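Local coordinates for protein 3-methyladenine dna-glycosylase (Archaeoglobus fulgidus, PDB 2JHN) that belongs to the helix-hairpin-helix superfamily of base excision DNA repair glycosylases and carries a TATA-box-binding-protein-like domain at its N-terminal end, at residues R44-M49 / V60-E65; W35-I39 / L156-F161; E87-F91 / G271-I277. The protein carries 1 engineered substitution. The contacts are given in a common frame with arbitrary orientation. Where two conformers were deposited one is given. Numbering follows the deposited sequence.

In the fold
Interactions 1 and 2 form one continuous block, their centres about 9 Å apart. Both reach the five-stranded antiparallel sheet of the TBP-like domain, through neighbouring strands 44-54 and 34-41, with Val46 N 2.8 Å from Ile39 O in a probable hydrogen bond. Interaction 2 joins this sheet to a small hairpin of the HhH-GPD family region, from which Phe158 CE1 packs 3.4 Å from Val48 O. Interaction 3 is remote, its centre about 31 Å from that of interaction 2 and on the opposite side of the chain's centre, where two helical regions far apart in sequence meet. In interaction 2, the Tyr159 side chain lies about 8 Å from a bound sodium ion and about 9 Å from mercuribenzoic acid.

Interaction 1 of 3, residues R44-M49 / V60-E65; sequences RAVAVM and VEGNFE
Residues 44-49 and 60-62 pair in an antiparallel beta hairpin of the five-stranded sheet of the TBP-like domain, and 63-65 leave it as loop. The strand axes approach to 4.7 Å at 155°. Met49 and Glu61 form a hydrogen-bonded pair (Met49 N to Glu61 O 2.8 Å, Glu61 N to Met49 O 3.0 Å), while Val48 faces Gly62 in a non-hydrogen-bonded pair with CA atoms 4.3 Å apart. Gly62 is almost fully extended (174/177), and a CB there would strike Ala47 O, so the chain can press in close. Phe64, chi1 p, lays its ring beside the branched Val48, Phe64 CE2 reaching Val48 CG2 at 3.8 Å; Val60 CG1 fills the next hollow, 3.7 Å from Val48 CG1. Helix 69-80 closes this face. On the other face Met49 CG lies 3.8 Å from Glu61 CB, and Glu61 OE2 is hydrogen-bonded to Tyr51 OH. At Asn63 (-108/15) the backbone N still donates to Ala47 O at 3.2 Å, while the p side chain replaces the missing backbone acceptor, taking Ala47 N on Asn63 OD1 at 2.9 Å.

Interaction 2 of 3, residues W35-I39 / L156-F161; sequences WRRAI and LKFYGF
This is a buried strand-on-strand crossing in which the beta hairpin of strands 150-153 and 156-159, in the HhH-GPD family region, meets the five-stranded sheet of the TBP-like domain. Strands 35-39 and 156-159 are both extended, but they cross at -61° with axes 4.2 Å apart, too oblique for a regular ladder. Arg37 lies nearest Phe158 (CA-CA 4.8 Å) and Ala38 nearest Gly160 (CA-CA 4.5 Å). One direct backbone hydrogen bond forms, Ala38 N to Tyr159 O at 2.8 Å; beside it a water bridges Arg36 O (2.9 Å) and Tyr159 N (3.1 Å). Small residues allow the close approach: Ala38 CB fits 3.6 Å from Phe158 O, and a CB on Gly160 would crowd Ala38 O. Arg37 sends its guanidinium to a salt bridge with Glu120. Arg36, long enough to span the diverging strands, runs p, t, t along the hairpin. Arg36 CD sits over the Phe158 ring, 4.0 Å from the centroid, as a CH-pi contact, and Leu156 CD2 lies 4.0 Å from Arg36 CZ over a face of the guanidinium. Arg36 NH1 pairs with Glu31, whereas Arg36 NE and NH2 both donate to Lys157 O, at 2.8 and 3.0 Å.

Interaction 3 of 3, residues E87-F91 / G271-I277; sequences ELYRF and GRFARDI
Segment 87-91 is regular helix, with Phe91 N hydrogen-bonded to Glu87 O at 3.0 Å, and it packs on the tight turn that joins helices 259-270 and 274-287, bringing together parts of the glycosylase's helical region 180 residues apart in sequence. Gly271, just past the end of helix 259-270, has positive phi (47/-132), a conformation easy for a residue without a side chain; Gly271 O accepts Ala274 N at 3.2 Å. Phe273 (-102/12) occupies the N-cap position, Phe273 O receiving Ile277 N at 2.9 Å. The closest CA atoms, of Leu88 and Phe273, are 6.7 Å apart. Phe273, chi1 m, is central: its ring lies against helix 86-93, with Leu88 CA above one face in a CH-pi contact, 3.9 Å from the centroid. Leu88, chi1 t and chi2 p, adds its branched end, Leu88 CD1 lying 3.7 Å from both Phe273 CD1 and Asp276 CB; the Asp276 carboxylate pairs with Arg110. Phe91, one turn on and t, points at the bend. Its ring meets that of Phe273 obliquely, planes at 52° and centroids 5.1 Å apart, with Phe91 CG 3.4 Å from Phe273 CD2. Phe91 CE2 is 4.1 Å from Ile277 CD1, and both residues touch Leu98 of helix 96-104, which adds to this apolar cluster. At the exposed margin, where charged chains suit solvent, Glu87 and Arg272 form a salt bridge, Arg272 NH2 to Glu87 OE2 at 2.9 Å.

Interaction 1 of 3, residues R44-M49 / V60-E65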
loop_
_atom_site.group_PDB
_atom_site.type_symbol
_atom_site.label_atom_id
_atom_site.label_comp_id
_atom_site.label_asym_id
_atom_site.label_seq_id
_atom_site.Cartn_x
_atom_site.Cartn_y
_atom_site.Cartn_z
ATOM N N ARG A 44 6.314 19.901 7.356
ATOM C CA ARG A 44 7.747 19.643 7.322
ATOM C C ARG A 44 8.036 18.123 7.278
ATOM O O ARG A 44 7.291 17.331 7.848
ATOM C CB ARG A 44 8.456 20.376 8.480
ATOM C CG ARG A 44 8.077 19.931 9.892
ATOM C CD ARG A 44 9.256 19.183 10.478
ATOM N NE ARG A 44 9.239 18.878 11.918
ATOM C CZ ARG A 44 8.188 18.556 12.677
ATOM N NH1 ARG A 44 6.956 18.487 12.189
ATOM N NH2 ARG A 44 8.395 18.292 13.955
ATOM N N ALA A 45 9.095 17.736 6.565
ATOM C CA ALA A 45 9.473 16.324 6.466
ATOM C C ALA A 45 10.330 15.900 7.648
ATOM O O ALA A 45 11.320 16.553 7.984
ATOM C CB ALA A 45 10.201 16.055 5.174
ATOM N N VAL A 46 9.924 14.802 8.273
ATOM C CA VAL A 46 10.654 14.185 9.372
ATOM C C VAL A 46 11.122 12.775 8.998
ATOM O O VAL A 46 10.523 12.109 8.128
ATOM C CB VAL A 46 9.831 14.170 10.702
ATOM C CG1 VAL A 46 9.565 15.595 11.175
ATOM C CG2 VAL A 46 8.515 13.398 10.554
ATOM N N ALA A 47 12.199 12.346 9.646
ATOM C CA ALA A 47 12.736 10.999 9.490
ATOM C C ALA A 47 12.007 10.069 10.469
ATOM O O ALA A 47 11.821 10.407 11.649
ATOM C CB ALA A 47 14.242 10.990 9.763
ATOM N N VAL A 48 11.552 8.921 9.969
ATOM C CA VAL A 48 10.972 7.877 10.823
ATOM C C VAL A 48 11.586 6.545 10.410
ATOM O O VAL A 48 11.741 6.280 9.221
ATOM C CB VAL A 48 9.425 7.793 10.725
ATOM C CG1 VAL A 48 8.883 6.683 11.647
ATOM C CG2 VAL A 48 8.773 9.121 11.128
ATOM N N MET A 49 11.956 5.716 11.396
ATOM C CA MET A 49 12.366 4.346 11.118
ATOM C C MET A 49 11.737 3.428 12.160
ATOM O O MET A 49 11.382 3.864 13.258
ATOM C CB MET A 49 13.895 4.202 11.103
ATOM C CG MET A 49 14.512 4.217 12.466
ATOM S SD MET A 49 16.297 4.404 12.396
ATOM C CE MET A 49 16.794 2.795 11.892
ATOM N N VAL A 60 10.270 2.558 17.301
ATOM C CA VAL A 60 10.316 3.692 16.357
ATOM C C VAL A 60 11.382 4.718 16.787
ATOM O O VAL A 60 11.474 5.090 17.960
ATOM C CB VAL A 60 8.944 4.395 16.208
ATOM C CG1 VAL A 60 9.006 5.467 15.103
ATOM C CG2 VAL A 60 7.819 3.377 15.883
ATOM N N GLU A 61 12.192 5.134 15.827
ATOM C CA GLU A 61 13.106 6.259 16.014
ATOM C C GLU A 61 12.859 7.294 14.923
ATOM O O GLU A 61 12.418 6.961 13.807
ATOM C CB GLU A 61 14.552 5.776 15.950
ATOM C CG GLU A 61 14.937 4.761 17.021
ATOM C CD GLU A 61 16.415 4.400 16.968
ATOM O OE1 GLU A 61 17.261 5.322 17.004
ATOM O OE2 GLU A 61 16.741 3.201 16.894
ATOM N N GLY A 62 13.160 8.553 15.231
ATOM C CA GLY A 62 12.967 9.620 14.259
ATOM C C GLY A 62 13.242 10.971 14.881
ATOM O O GLY A 62 13.511 11.056 16.083
ATOM N N ASN A 63 13.149 12.024 14.069
ATOM C CA ASN A 63 13.505 13.368 14.528
ATOM C C ASN A 63 12.313 14.302 14.740
ATOM O O ASN A 63 12.489 15.524 14.850
ATOM C CB ASN A 63 14.561 13.996 13.617
ATOM C CG ASN A 63 14.035 14.314 12.238
ATOM O OD1 ASN A 63 12.896 13.964 11.892
ATOM N ND2 ASN A 63 14.858 14.999 11.436
ATOM N N PHE A 64 11.108 13.720 14.787
ATOM C CA PHE A 64 9.900 14.426 15.227
ATOM C C PHE A 64 9.926 14.703 16.743
ATOM O O PHE A 64 10.734 14.136 17.479
ATOM C CB PHE A 64 8.624 13.658 14.824
ATOM C CG PHE A 64 8.603 12.204 15.265
ATOM C CD1 PHE A 64 8.078 11.843 16.508
ATOM C CD2 PHE A 64 9.089 11.201 14.425
ATOM C CE1 PHE A 64 8.061 10.500 16.919
ATOM C CE2 PHE A 64 9.072 9.855 14.820
ATOM C CZ PHE A 64 8.555 9.506 16.063
ATOM N N GLU A 65 9.045 15.589 17.195
ATOM C CA GLU A 65 8.977 15.957 18.601
ATOM C C GLU A 65 8.194 14.917 19.399
ATOM O O GLU A 65 7.359 14.203 18.846
ATOM C CB GLU A 65 8.347 17.349 18.751
ATOM C CG GLU A 65 8.989 18.460 17.895
ATOM C CD GLU A 65 10.497 18.612 18.123
ATOM O OE1 GLU A 65 10.973 18.372 19.261
ATOM O OE2 GLU A 65 11.209 18.975 17.159
HETATM O O HOH W 1 13.344 17.038 9.722
#

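Interaction 2 of 3, residues W35-I39 / L156-F161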
loop_
_atom_site.group_PDB
_atom_site.type_symbol
_atom_site.label_atom_id
_atom_site.label_comp_id
_atom_site.label_asym_id
_atom_site.label_seq_id
_atom_site.Cartn_x
_atom_site.Cartn_y
_atom_site.Cartn_z
ATOM N N TRP A 35 12.930 -0.676 8.503
ATOM C CA TRP A 35 12.136 0.111 7.561
ATOM C C TRP A 35 12.323 1.604 7.831
ATOM O O TRP A 35 12.352 2.028 8.999
ATOM C CB TRP A 35 10.655 -0.254 7.742
ATOM C CG TRP A 35 9.664 0.629 7.008
ATOM C CD1 TRP A 35 9.165 0.439 5.755
ATOM C CD2 TRP A 35 9.049 1.823 7.509
ATOM N NE1 TRP A 35 8.294 1.450 5.434
ATOM C CE2 TRP A 35 8.199 2.313 6.487
ATOM C CE3 TRP A 35 9.164 2.548 8.706
ATOM C CZ2 TRP A 35 7.434 3.467 6.634
ATOM C CZ3 TRP A 35 8.398 3.727 8.853
ATOM C CH2 TRP A 35 7.539 4.167 7.821
ATOM N N ARG A 36 12.409 2.412 6.771
ATOM C CA ARG A 36 12.421 3.854 6.963
ATOM C C ARG A 36 11.895 4.660 5.793
ATOM O O ARG A 36 11.935 4.215 4.636
ATOM C CB ARG A 36 13.834 4.377 7.331
ATOM C CG ARG A 36 14.808 4.402 6.194
ATOM C CD ARG A 36 16.246 4.696 6.734
ATOM N NE ARG A 36 17.098 5.079 5.620
ATOM C CZ ARG A 36 17.854 4.240 4.918
ATOM N NH1 ARG A 36 17.921 2.950 5.226
ATOM N NH2 ARG A 36 18.566 4.705 3.902
ATOM N N ARG A 37 11.404 5.851 6.121
ATOM C CA ARG A 37 11.031 6.866 5.132
ATOM C C ARG A 37 10.901 8.221 5.785
ATOM O O ARG A 37 10.885 8.334 7.013
ATOM C CB ARG A 37 9.735 6.504 4.384
ATOM C CG ARG A 37 8.468 6.562 5.178
ATOM C CD ARG A 37 7.293 6.113 4.267
ATOM N NE ARG A 37 6.702 7.218 3.502
ATOM C CZ ARG A 37 5.863 7.063 2.472
ATOM N NH1 ARG A 37 5.517 5.847 2.038
ATOM N NH2 ARG A 37 5.378 8.128 1.858
ATOM N N ALA A 38 10.819 9.252 4.947
ATOM C CA ALA A 38 10.530 10.592 5.418
ATOM C C ALA A 38 9.015 10.730 5.302
ATOM O O ALA A 38 8.404 10.267 4.313
ATOM C CB ALA A 38 11.231 11.628 4.554
ATOM N N ILE A 39 8.401 11.305 6.326
ATOM C CA ILE A 39 6.988 11.637 6.242
ATOM C C ILE A 39 6.819 13.152 6.443
ATOM O O ILE A 39 7.621 13.790 7.138
ATOM C CB ILE A 39 6.103 10.789 7.203
ATOM C CG1 ILE A 39 6.463 11.061 8.663
ATOM C CG2 ILE A 39 6.226 9.280 6.875
ATOM C CD1 ILE A 39 5.511 10.449 9.698
ATOM N N LEU A 156 21.899 8.610 8.096
ATOM C CA LEU A 156 21.023 7.924 7.140
ATOM C C LEU A 156 20.170 8.862 6.315
ATOM O O LEU A 156 19.735 9.894 6.797
ATOM C CB LEU A 156 20.104 6.952 7.883
ATOM C CG LEU A 156 20.739 5.630 8.303
ATOM C CD1 LEU A 156 19.785 4.840 9.186
ATOM C CD2 LEU A 156 21.145 4.831 7.059
ATOM N N LYS A 157 19.916 8.479 5.068
ATOM C CA LYS A 157 19.039 9.264 4.220
ATOM C C LYS A 157 17.604 8.696 4.273
ATOM O O LYS A 157 17.417 7.487 4.139
ATOM C CB LYS A 157 19.571 9.283 2.792
ATOM C CG LYS A 157 20.919 10.020 2.640
ATOM C CD LYS A 157 21.463 9.825 1.240
ATOM C CE LYS A 157 22.931 10.233 1.138
ATOM N NZ LYS A 157 23.244 10.526 -0.287
ATOM N N PHE A 158 16.625 9.572 4.490
ATOM C CA PHE A 158 15.194 9.198 4.514
ATOM C C PHE A 158 14.468 9.879 3.348
ATOM O O PHE A 158 14.543 11.107 3.194
ATOM C CB PHE A 158 14.533 9.634 5.827
ATOM C CG PHE A 158 15.107 8.971 7.053
ATOM C CD1 PHE A 158 14.358 8.025 7.761
ATOM C CD2 PHE A 158 16.395 9.305 7.520
ATOM C CE1 PHE A 158 14.888 7.400 8.918
ATOM C CE2 PHE A 158 16.926 8.684 8.657
ATOM C CZ PHE A 158 16.165 7.730 9.364
ATOM N N TYR A 159 13.731 9.098 2.561
ATOM C CA TYR A 159 13.088 9.616 1.350
ATOM C C TYR A 159 11.568 9.666 1.540
ATOM O O TYR A 159 10.993 8.781 2.186
ATOM C CB TYR A 159 13.473 8.745 0.142
ATOM C CG TYR A 159 14.984 8.544 -0.009
ATOM C CD1 TYR A 159 15.749 9.368 -0.845
ATOM C CD2 TYR A 159 15.637 7.538 0.700
ATOM C CE1 TYR A 159 17.162 9.178 -0.966
ATOM C CE2 TYR A 159 17.018 7.338 0.589
ATOM C CZ TYR A 159 17.770 8.152 -0.247
ATOM O OH TYR A 159 19.146 7.904 -0.318
ATOM N N GLY A 160 10.934 10.713 0.999
ATOM C CA GLY A 160 9.462 10.852 1.035
ATOM C C GLY A 160 8.841 10.889 -0.359
ATOM O O GLY A 160 9.509 11.227 -1.341
ATOM N N PHE A 161 7.554 10.536 -0.473
ATOM C CA PHE A 161 6.867 10.691 -1.738
ATOM C C PHE A 161 6.636 12.198 -2.009
ATOM O O PHE A 161 6.331 12.935 -1.090
ATOM C CB PHE A 161 5.516 9.941 -1.765
ATOM C CG PHE A 161 4.983 9.750 -3.158
ATOM C CD1 PHE A 161 5.482 8.728 -3.972
ATOM C CD2 PHE A 161 4.025 10.634 -3.690
ATOM C CE1 PHE A 161 5.023 8.578 -5.268
ATOM C CE2 PHE A 161 3.568 10.487 -5.001
ATOM C CZ PHE A 161 4.055 9.461 -5.784
HETATM O O HOH W 2 13.340 6.087 2.854
#

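Interaction 3 of 3, residues E87-F91 / G271-I277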
loop_
_atom_site.group_PDB
_atom_site.type_symbol
_atom_site.label_atom_id
_atom_site.label_comp_id
_atom_site.label_asym_id
_atom_site.label_seq_id
_atom_site.Cartn_x
_atom_site.Cartn_y
_atom_site.Cartn_z
ATOM N N GLU A 87 -9.294 -11.806 15.334
ATOM C CA GLU A 87 -10.592 -12.027 14.725
ATOM C C GLU A 87 -10.477 -12.397 13.246
ATOM O O GLU A 87 -11.207 -13.268 12.760
ATOM C CB GLU A 87 -11.482 -10.800 14.909
ATOM C CG GLU A 87 -12.988 -11.145 14.920
ATOM C CD GLU A 87 -13.908 -9.960 14.623
ATOM O OE1 GLU A 87 -13.529 -8.802 14.955
ATOM O OE2 GLU A 87 -15.030 -10.201 14.079
ATOM N N LEU A 88 -9.568 -11.722 12.539
ATOM C CA LEU A 88 -9.273 -12.085 11.148
ATOM C C LEU A 88 -8.840 -13.539 11.103
ATOM O O LEU A 88 -9.303 -14.316 10.266
ATOM C CB LEU A 88 -8.139 -11.199 10.587
ATOM C CG LEU A 88 -7.480 -11.629 9.262
ATOM C CD1 LEU A 88 -8.444 -11.585 8.099
ATOM C CD2 LEU A 88 -6.215 -10.773 8.952
ATOM N N TYR A 89 -7.936 -13.904 12.000
ATOM C CA TYR A 89 -7.366 -15.249 11.967
ATOM C C TYR A 89 -8.431 -16.305 12.256
ATOM O O TYR A 89 -8.468 -17.352 11.598
ATOM C CB TYR A 89 -6.222 -15.354 12.964
ATOM C CG TYR A 89 -4.885 -14.778 12.503
ATOM C CD1 TYR A 89 -4.641 -14.425 11.165
ATOM C CD2 TYR A 89 -3.847 -14.643 13.414
ATOM C CE1 TYR A 89 -3.378 -13.929 10.776
ATOM C CE2 TYR A 89 -2.604 -14.161 13.042
ATOM C CZ TYR A 89 -2.378 -13.801 11.729
ATOM O OH TYR A 89 -1.131 -13.338 11.403
ATOM N N ARG A 90 -9.282 -16.031 13.241
ATOM C CA ARG A 90 -10.445 -16.899 13.541
ATOM C C ARG A 90 -11.313 -17.114 12.296
ATOM O O ARG A 90 -11.714 -18.253 11.967
ATOM C CB ARG A 90 -11.264 -16.265 14.667
ATOM C CG ARG A 90 -12.248 -17.183 15.359
ATOM C CD ARG A 90 -12.910 -16.468 16.536
ATOM N NE ARG A 90 -11.909 -16.166 17.562
ATOM C CZ ARG A 90 -11.583 -14.950 18.003
ATOM N NH1 ARG A 90 -12.186 -13.856 17.535
ATOM N NH2 ARG A 90 -10.647 -14.840 18.943
ATOM N N PHE A 91 -11.592 -16.022 11.591
ATOM C CA PHE A 91 -12.392 -16.040 10.364
ATOM C C PHE A 91 -11.719 -16.850 9.247
ATOM O O PHE A 91 -12.349 -17.680 8.596
ATOM C CB PHE A 91 -12.690 -14.593 9.928
ATOM C CG PHE A 91 -13.524 -14.485 8.674
ATOM C CD1 PHE A 91 -14.914 -14.340 8.754
ATOM C CD2 PHE A 91 -12.926 -14.544 7.422
ATOM C CE1 PHE A 91 -15.679 -14.239 7.595
ATOM C CE2 PHE A 91 -13.677 -14.448 6.255
ATOM C CZ PHE A 91 -15.068 -14.293 6.346
ATOM N N GLY A 271 -16.268 -11.497 3.089
ATOM C CA GLY A 271 -17.065 -10.622 3.954
ATOM C C GLY A 271 -16.313 -9.406 4.452
ATOM O O GLY A 271 -15.629 -8.735 3.662
ATOM N N ARG A 272 -16.401 -9.140 5.757
ATOM C CA ARG A 272 -15.858 -7.904 6.341
ATOM C C ARG A 272 -14.317 -7.877 6.280
ATOM O O ARG A 272 -13.684 -6.851 6.534
ATOM C CB ARG A 272 -16.343 -7.711 7.783
ATOM C CG ARG A 272 -15.864 -8.740 8.807
ATOM C CD ARG A 272 -16.920 -8.881 9.933
ATOM N NE ARG A 272 -16.528 -9.804 10.992
ATOM C CZ ARG A 272 -16.761 -11.117 10.995
ATOM N NH1 ARG A 272 -17.382 -11.710 9.982
ATOM N NH2 ARG A 272 -16.350 -11.843 12.033
ATOM N N PHE A 273 -13.732 -9.027 5.989
ATOM C CA PHE A 273 -12.266 -9.183 5.953
ATOM C C PHE A 273 -11.680 -9.200 4.543
ATOM O O PHE A 273 -10.494 -9.511 4.369
ATOM C CB PHE A 273 -11.849 -10.440 6.732
ATOM C CG PHE A 273 -12.043 -10.311 8.207
ATOM C CD1 PHE A 273 -11.296 -9.387 8.956
ATOM C CD2 PHE A 273 -12.993 -11.102 8.861
ATOM C CE1 PHE A 273 -11.497 -9.254 10.327
ATOM C CE2 PHE A 273 -13.188 -10.963 10.240
ATOM C CZ PHE A 273 -12.458 -10.066 10.969
ATOM N N ALA A 274 -12.480 -8.830 3.539
ATOM C CA ALA A 274 -12.016 -8.875 2.136
ATOM C C ALA A 274 -10.727 -8.053 1.906
ATOM O O ALA A 274 -9.832 -8.502 1.174
ATOM C CB ALA A 274 -13.104 -8.408 1.165
ATOM N N ARG A 275 -10.652 -6.860 2.529
ATOM C CA ARG A 275 -9.439 -5.994 2.395
ATOM C C ARG A 275 -8.155 -6.628 2.977
ATOM O O ARG A 275 -7.083 -6.472 2.423
ATOM C CB ARG A 275 -9.679 -4.598 3.010
ATOM C CG ARG A 275 -8.786 -3.493 2.384
ATOM C CD ARG A 275 -8.859 -2.204 3.205
ATOM N NE ARG A 275 -8.082 -2.344 4.431
ATOM C CZ ARG A 275 -6.767 -2.174 4.498
ATOM N NH1 ARG A 275 -6.085 -1.827 3.414
ATOM N NH2 ARG A 275 -6.130 -2.370 5.652
ATOM N N ASP A 276 -8.270 -7.347 4.100
ATOM C CA ASP A 276 -7.127 -8.060 4.669
ATOM C C ASP A 276 -6.762 -9.243 3.785
ATOM O O ASP A 276 -5.593 -9.469 3.435
ATOM C CB ASP A 276 -7.512 -8.572 6.071
ATOM C CG ASP A 276 -7.851 -7.458 7.010
ATOM O OD1 ASP A 276 -6.917 -6.794 7.501
ATOM O OD2 ASP A 276 -9.065 -7.246 7.278
ATOM N N ILE A 277 -7.775 -10.002 3.388
ATOM C CA ILE A 277 -7.529 -11.153 2.500
ATOM C C ILE A 277 -6.897 -10.733 1.163
ATOM O O ILE A 277 -6.086 -11.446 0.587
ATOM C CB ILE A 277 -8.843 -11.979 2.305
ATOM C CG1 ILE A 277 -9.257 -12.572 3.662
ATOM C CG2 ILE A 277 -8.687 -13.047 1.185
ATOM C CD1 ILE A 277 -10.737 -13.041 3.711
#